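Local coordinates for hypothetical membrane spanning protein (Thermus thermophilus, PDB 2VPZ) that is probably the quinone-binding, membrane-spanning subunit of a polysulfide reductase, which would draw electrons from quinol for its partner subunits, at residues 34-39 against 119-124; 52-57 against 98-103. One frame throughout, in Å; residues are numbered along the deposited sequence.

Contact 1: residues 34-39 against 119-124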
loop_
_atom_site.group_PDB
_atom_site.type_symbol
_atom_site.label_atom_id
_atom_site.label_comp_id
_atom_site.label_asym_id
_atom_site.label_seq_id
_atom_site.Cartn_x
_atom_site.Cartn_y
_atom_site.Cartn_z
ATOM N N LEU C 34 36.496 -8.484 -40.234
ATOM C CA LEU C 34 36.875 -8.909 -41.576
ATOM C C LEU C 34 38.414 -8.854 -41.746
ATOM O O LEU C 34 39.025 -9.832 -42.197
ATOM C CB LEU C 34 36.194 -8.052 -42.651
ATOM C CG LEU C 34 34.670 -8.249 -42.746
ATOM C CD1 LEU C 34 34.175 -7.808 -44.137
ATOM C CD2 LEU C 34 34.306 -9.733 -42.481
ATOM N N ALA C 35 39.040 -7.737 -41.390
ATOM C CA ALA C 35 40.493 -7.612 -41.489
ATOM C C ALA C 35 41.213 -8.693 -40.634
ATOM O O ALA C 35 42.238 -9.246 -41.057
ATOM C CB ALA C 35 40.974 -6.198 -41.073
ATOM N N ALA C 36 40.679 -9.005 -39.453
ATOM C CA ALA C 36 41.263 -10.022 -38.552
ATOM C C ALA C 36 41.199 -11.458 -39.135
ATOM O O ALA C 36 42.202 -12.175 -39.174
ATOM C CB ALA C 36 40.570 -9.980 -37.148
ATOM N N LEU C 37 40.003 -11.859 -39.579
ATOM C CA LEU C 37 39.758 -13.157 -40.201
ATOM C C LEU C 37 40.556 -13.311 -41.529
ATOM O O LEU C 37 40.867 -14.431 -41.949
ATOM C CB LEU C 37 38.242 -13.383 -40.459
ATOM C CG LEU C 37 37.265 -13.560 -39.270
ATOM C CD1 LEU C 37 35.826 -13.786 -39.764
ATOM C CD2 LEU C 37 37.705 -14.739 -38.392
ATOM N N LEU C 38 40.859 -12.194 -42.191
ATOM C CA LEU C 38 41.627 -12.192 -43.452
ATOM C C LEU C 38 43.112 -12.430 -43.134
ATOM O O LEU C 38 43.753 -13.285 -43.742
ATOM C CB LEU C 38 41.415 -10.912 -44.285
ATOM C CG LEU C 38 40.091 -10.833 -45.080
ATOM C CD1 LEU C 38 39.872 -9.413 -45.633
ATOM C CD2 LEU C 38 40.081 -11.877 -46.216
ATOM N N HIS C 39 43.654 -11.676 -42.186
ATOM C CA HIS C 39 45.037 -11.896 -41.775
ATOM C C HIS C 39 45.196 -13.354 -41.334
ATOM O O HIS C 39 46.255 -13.961 -41.540
ATOM C CB HIS C 39 45.464 -10.984 -40.621
ATOM C CG HIS C 39 46.083 -9.701 -41.007
ATOM N ND1 HIS C 39 45.350 -8.574 -41.238
ATOM C CD2 HIS C 39 47.349 -9.389 -41.289
ATOM C CE1 HIS C 39 46.143 -7.618 -41.663
ATOM N NE2 HIS C 39 47.368 -8.092 -41.701
ATOM N N ALA C 119 44.466 -10.877 -31.500
ATOM C CA ALA C 119 44.164 -9.715 -30.655
ATOM C C ALA C 119 43.095 -8.882 -31.404
ATOM O O ALA C 119 42.048 -8.576 -30.827
ATOM C CB ALA C 119 45.423 -8.836 -30.403
ATOM N N LEU C 120 43.359 -8.526 -32.667
ATOM C CA LEU C 120 42.378 -7.754 -33.440
ATOM C C LEU C 120 41.085 -8.543 -33.442
ATOM O O LEU C 120 39.988 -7.976 -33.401
ATOM C CB LEU C 120 42.801 -7.467 -34.909
ATOM C CG LEU C 120 41.865 -6.450 -35.628
ATOM C CD1 LEU C 120 41.911 -5.079 -34.907
ATOM C CD2 LEU C 120 42.255 -6.302 -37.108
ATOM N N LEU C 121 41.170 -9.872 -33.452
ATOM C CA LEU C 121 39.919 -10.639 -33.419
ATOM C C LEU C 121 39.144 -10.419 -32.106
ATOM O O LEU C 121 37.932 -10.223 -32.139
ATOM C CB LEU C 121 40.114 -12.141 -33.614
ATOM C CG LEU C 121 38.715 -12.815 -33.661
ATOM C CD1 LEU C 121 38.377 -13.230 -35.101
ATOM C CD2 LEU C 121 38.641 -14.018 -32.707
ATOM N N VAL C 122 39.822 -10.468 -30.963
ATOM C CA VAL C 122 39.153 -10.295 -29.678
ATOM C C VAL C 122 38.639 -8.867 -29.398
ATOM O O VAL C 122 37.573 -8.694 -28.785
ATOM C CB VAL C 122 40.060 -10.751 -28.481
ATOM C CG1 VAL C 122 39.584 -10.064 -27.183
ATOM C CG2 VAL C 122 40.030 -12.294 -28.331
ATOM N N PHE C 123 39.383 -7.846 -29.834
ATOM C CA PHE C 123 38.983 -6.444 -29.631
ATOM C C PHE C 123 37.837 -6.051 -30.557
ATOM O O PHE C 123 37.041 -5.167 -30.230
ATOM C CB PHE C 123 40.161 -5.482 -29.809
ATOM C CG PHE C 123 41.283 -5.689 -28.829
ATOM C CD1 PHE C 123 42.614 -5.541 -29.219
ATOM C CD2 PHE C 123 41.003 -6.083 -27.524
ATOM C CE1 PHE C 123 43.652 -5.789 -28.321
ATOM C CE2 PHE C 123 42.026 -6.333 -26.608
ATOM C CZ PHE C 123 43.358 -6.191 -27.010
ATOM N N SER C 124 37.748 -6.711 -31.703
ATOM C CA SER C 124 36.674 -6.427 -32.642
ATOM C C SER C 124 35.396 -7.161 -32.159
ATOM O O SER C 124 34.289 -6.846 -32.609
ATOM C CB SER C 124 37.072 -6.805 -34.090
ATOM O OG SER C 124 36.851 -8.169 -34.373
#
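Ala36 faces Leu120 and Leu121 where two transmembrane helices of a four-helix bundle, 16-41 and 117-136, pack antiparallel. Their short segments come within 8.5 Å axis to axis at 155°, close because the small Ala36 lies at the nearest point. Its CB rests on backbone as much as on side chain, 3.7 Å from Leu121 N and 4.0 Å from Leu120 CB. Leu120 holds CG anti to its backbone N (chi1 -170°), and its CD2 lies 3.9 Å from Ala36 N, with Ala35 CB at 4.2 Å. Leu121 has the same first torsion but leaves on the other flank, where its CD1 meets Leu37 CD2 at 3.7 Å; the two leucines cross obliquely. This flank is at the surface and probably faces lipid, whereas Leu120 is buried and also touches Thr102 of helix 88-107. Ala35, beside Leu120, also packs against Thr50 of helix 46-65. One turn on, His39 bends back on its own helix: Ala35 O accepts both His39 N and, from the opposite face of its carbonyl plane, His39 ND1 at 3.2 Å, with the oxygen lying in the plane of the imidazole ring.

Contact 2: residues 52-57 against 98-103; sequences YALMLI and LGFLTG
Leu98 O, two residues before the Phe100 that meets Leu54 and Ile57 across the helix pair, is held by two donors of a single residue: Thr102 N and Thr102 OG1, the latter at 2.9 Å. They arrive from opposite faces of the carbonyl plane, the hydroxyl standing above it, which keeps the threonine side chain folded onto its own helix. Across the interface Phe100 does much of the work. CG stands anti to the backbone N (chi1 -179°), and the ring continues from there until Leu54 O sits at its edge, in plane, 3.2 Å from Phe100 CE1. Leu54 CD2 lies over one face of the ring, 4.0 Å from Phe100 CD1, and Ile57 CG2 approaches the same carbon at 3.6 Å. The Ile57 and Phe100 side chains run alongside each other, pointing opposite ways. The arrangement is an antiparallel pair of transmembrane helices, 46-65 and 88-107, whose segments cross at 148°, their axes 9.7 Å apart. Gly103 makes room for the leucine: Leu54 CD2 lies 3.5 Å from Gly103 C, where a side chain on the glycine would be tight. An alanine at Leu54 would probably open a gap between Gly103 and the face of the Phe100 ring, leaving that ring with less to fix its tilt. Behind the pair, Ala53 packs on Val31 and Ala32 of helix 16-41, while Thr102 touches Phe123 of helix 117-136. The Ile57 side chain is about 10 Å from those of Tyr130 and His21, both seen to bind quinone in structures of this protein, though none is bound to this chain here.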
loop_
_atom_site.group_PDB
_atom_site.type_symbol
_atom_site.label_atom_id
_atom_site.label_comp_id
_atom_site.label_asym_id
_atom_site.label_seq_id
_atom_site.Cartn_x
_atom_site.Cartn_y
_atom_site.Cartn_z
ATOM N N TYR C 52 41.019 0.429 -43.656
ATOM C CA TYR C 52 39.579 0.774 -43.553
ATOM C C TYR C 52 38.984 0.675 -42.132
ATOM O O TYR C 52 38.188 1.534 -41.674
ATOM C CB TYR C 52 38.769 -0.162 -44.446
ATOM C CG TYR C 52 39.011 -0.212 -45.934
ATOM C CD1 TYR C 52 38.519 -1.283 -46.677
ATOM C CD2 TYR C 52 39.632 0.834 -46.649
ATOM C CE1 TYR C 52 38.612 -1.358 -48.056
ATOM C CE2 TYR C 52 39.753 0.787 -48.062
ATOM C CZ TYR C 52 39.238 -0.325 -48.755
ATOM O OH TYR C 52 39.315 -0.371 -50.126
ATOM N N ALA C 53 39.301 -0.419 -41.453
ATOM C CA ALA C 53 38.834 -0.632 -40.089
ATOM C C ALA C 53 39.500 0.461 -39.229
ATOM O O ALA C 53 38.899 0.940 -38.264
ATOM C CB ALA C 53 39.215 -2.060 -39.586
ATOM N N LEU C 54 40.715 0.879 -39.598
ATOM C CA LEU C 54 41.416 1.957 -38.879
ATOM C C LEU C 54 40.716 3.318 -39.163
ATOM O O LEU C 54 40.567 4.156 -38.271
ATOM C CB LEU C 54 42.913 2.080 -39.273
ATOM C CG LEU C 54 43.938 0.980 -38.995
ATOM C CD1 LEU C 54 45.373 1.381 -39.474
ATOM C CD2 LEU C 54 43.948 0.620 -37.483
ATOM N N MET C 55 40.304 3.519 -40.413
ATOM C CA MET C 55 39.659 4.755 -40.838
ATOM C C MET C 55 38.284 4.958 -40.207
ATOM O O MET C 55 37.940 6.059 -39.759
ATOM C CB MET C 55 39.553 4.837 -42.366
ATOM C CG MET C 55 40.816 5.309 -43.101
ATOM S SD MET C 55 40.737 5.059 -44.902
ATOM C CE MET C 55 38.948 4.768 -45.138
ATOM N N LEU C 56 37.503 3.887 -40.198
ATOM C CA LEU C 56 36.166 3.868 -39.613
ATOM C C LEU C 56 36.280 3.958 -38.074
ATOM O O LEU C 56 35.369 4.463 -37.418
ATOM C CB LEU C 56 35.378 2.616 -40.056
ATOM C CG LEU C 56 35.034 2.545 -41.557
ATOM C CD1 LEU C 56 34.791 1.090 -42.009
ATOM C CD2 LEU C 56 33.823 3.442 -41.856
ATOM N N ILE C 57 37.386 3.488 -37.496
ATOM C CA ILE C 57 37.583 3.605 -36.048
ATOM C C ILE C 57 37.908 5.084 -35.741
ATOM O O ILE C 57 37.408 5.649 -34.760
ATOM C CB ILE C 57 38.745 2.690 -35.489
ATOM C CG1 ILE C 57 38.361 1.213 -35.592
ATOM C CG2 ILE C 57 39.058 3.090 -34.032
ATOM C CD1 ILE C 57 39.016 0.302 -34.543
ATOM N N LEU C 98 42.334 0.042 -28.345
ATOM C CA LEU C 98 43.359 -1.024 -28.456
ATOM C C LEU C 98 43.265 -1.720 -29.845
ATOM O O LEU C 98 44.280 -2.142 -30.407
ATOM C CB LEU C 98 43.255 -2.097 -27.336
ATOM C CG LEU C 98 43.448 -1.696 -25.860
ATOM C CD1 LEU C 98 42.774 -2.713 -24.913
ATOM C CD2 LEU C 98 44.940 -1.529 -25.523
ATOM N N GLY C 99 42.057 -1.848 -30.387
ATOM C CA GLY C 99 41.869 -2.435 -31.697
ATOM C C GLY C 99 42.468 -1.573 -32.807
ATOM O O GLY C 99 42.786 -2.062 -33.898
ATOM N N PHE C 100 42.647 -0.287 -32.525
ATOM C CA PHE C 100 43.220 0.700 -33.464
ATOM C C PHE C 100 44.769 0.687 -33.387
ATOM O O PHE C 100 45.453 1.013 -34.379
ATOM C CB PHE C 100 42.634 2.101 -33.181
ATOM C CG PHE C 100 43.126 3.207 -34.112
ATOM C CD1 PHE C 100 42.394 3.580 -35.247
ATOM C CD2 PHE C 100 44.306 3.892 -33.825
ATOM C CE1 PHE C 100 42.832 4.625 -36.084
ATOM C CE2 PHE C 100 44.763 4.939 -34.650
ATOM C CZ PHE C 100 44.023 5.306 -35.781
ATOM N N LEU C 101 45.330 0.329 -32.227
ATOM C CA LEU C 101 46.791 0.181 -32.051
ATOM C C LEU C 101 47.155 -1.163 -32.700
ATOM O O LEU C 101 48.053 -1.239 -33.559
ATOM C CB LEU C 101 47.242 0.133 -30.565
ATOM C CG LEU C 101 46.885 1.227 -29.557
ATOM C CD1 LEU C 101 47.509 0.914 -28.180
ATOM C CD2 LEU C 101 47.348 2.608 -30.062
ATOM N N THR C 102 46.473 -2.222 -32.280
ATOM C CA THR C 102 46.680 -3.586 -32.799
ATOM C C THR C 102 46.644 -3.572 -34.339
ATOM O O THR C 102 47.517 -4.152 -34.981
ATOM C CB THR C 102 45.619 -4.630 -32.253
ATOM O OG1 THR C 102 45.686 -4.692 -30.832
ATOM C CG2 THR C 102 45.882 -6.047 -32.842
ATOM N N GLY C 103 45.654 -2.901 -34.923
ATOM C CA GLY C 103 45.554 -2.770 -36.368
ATOM C C GLY C 103 46.529 -1.743 -36.955
ATOM O O GLY C 103 46.733 -1.680 -38.179
#

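The centres of contacts 1 and 2 lie 10 Å apart on the same side of the chain's centre. Along the chain the helices come in the order 16-41, 46-65, 88-107, 117-136; contact 1 pairs the first with the last and contact 2 the middle two, so contact 2 falls within the span that contact 1 brings together. The contacts also meet directly: Leu120 CD1 is 3.3 Å from Gly99 O, and Thr102 CG2 lies 3.7 Å from Ala119 CB. With helix 46-65 also touching helix 16-41, the four helices close into a bundle, to which the quinone-binding His21 and Tyr130 belong through the first and last helices.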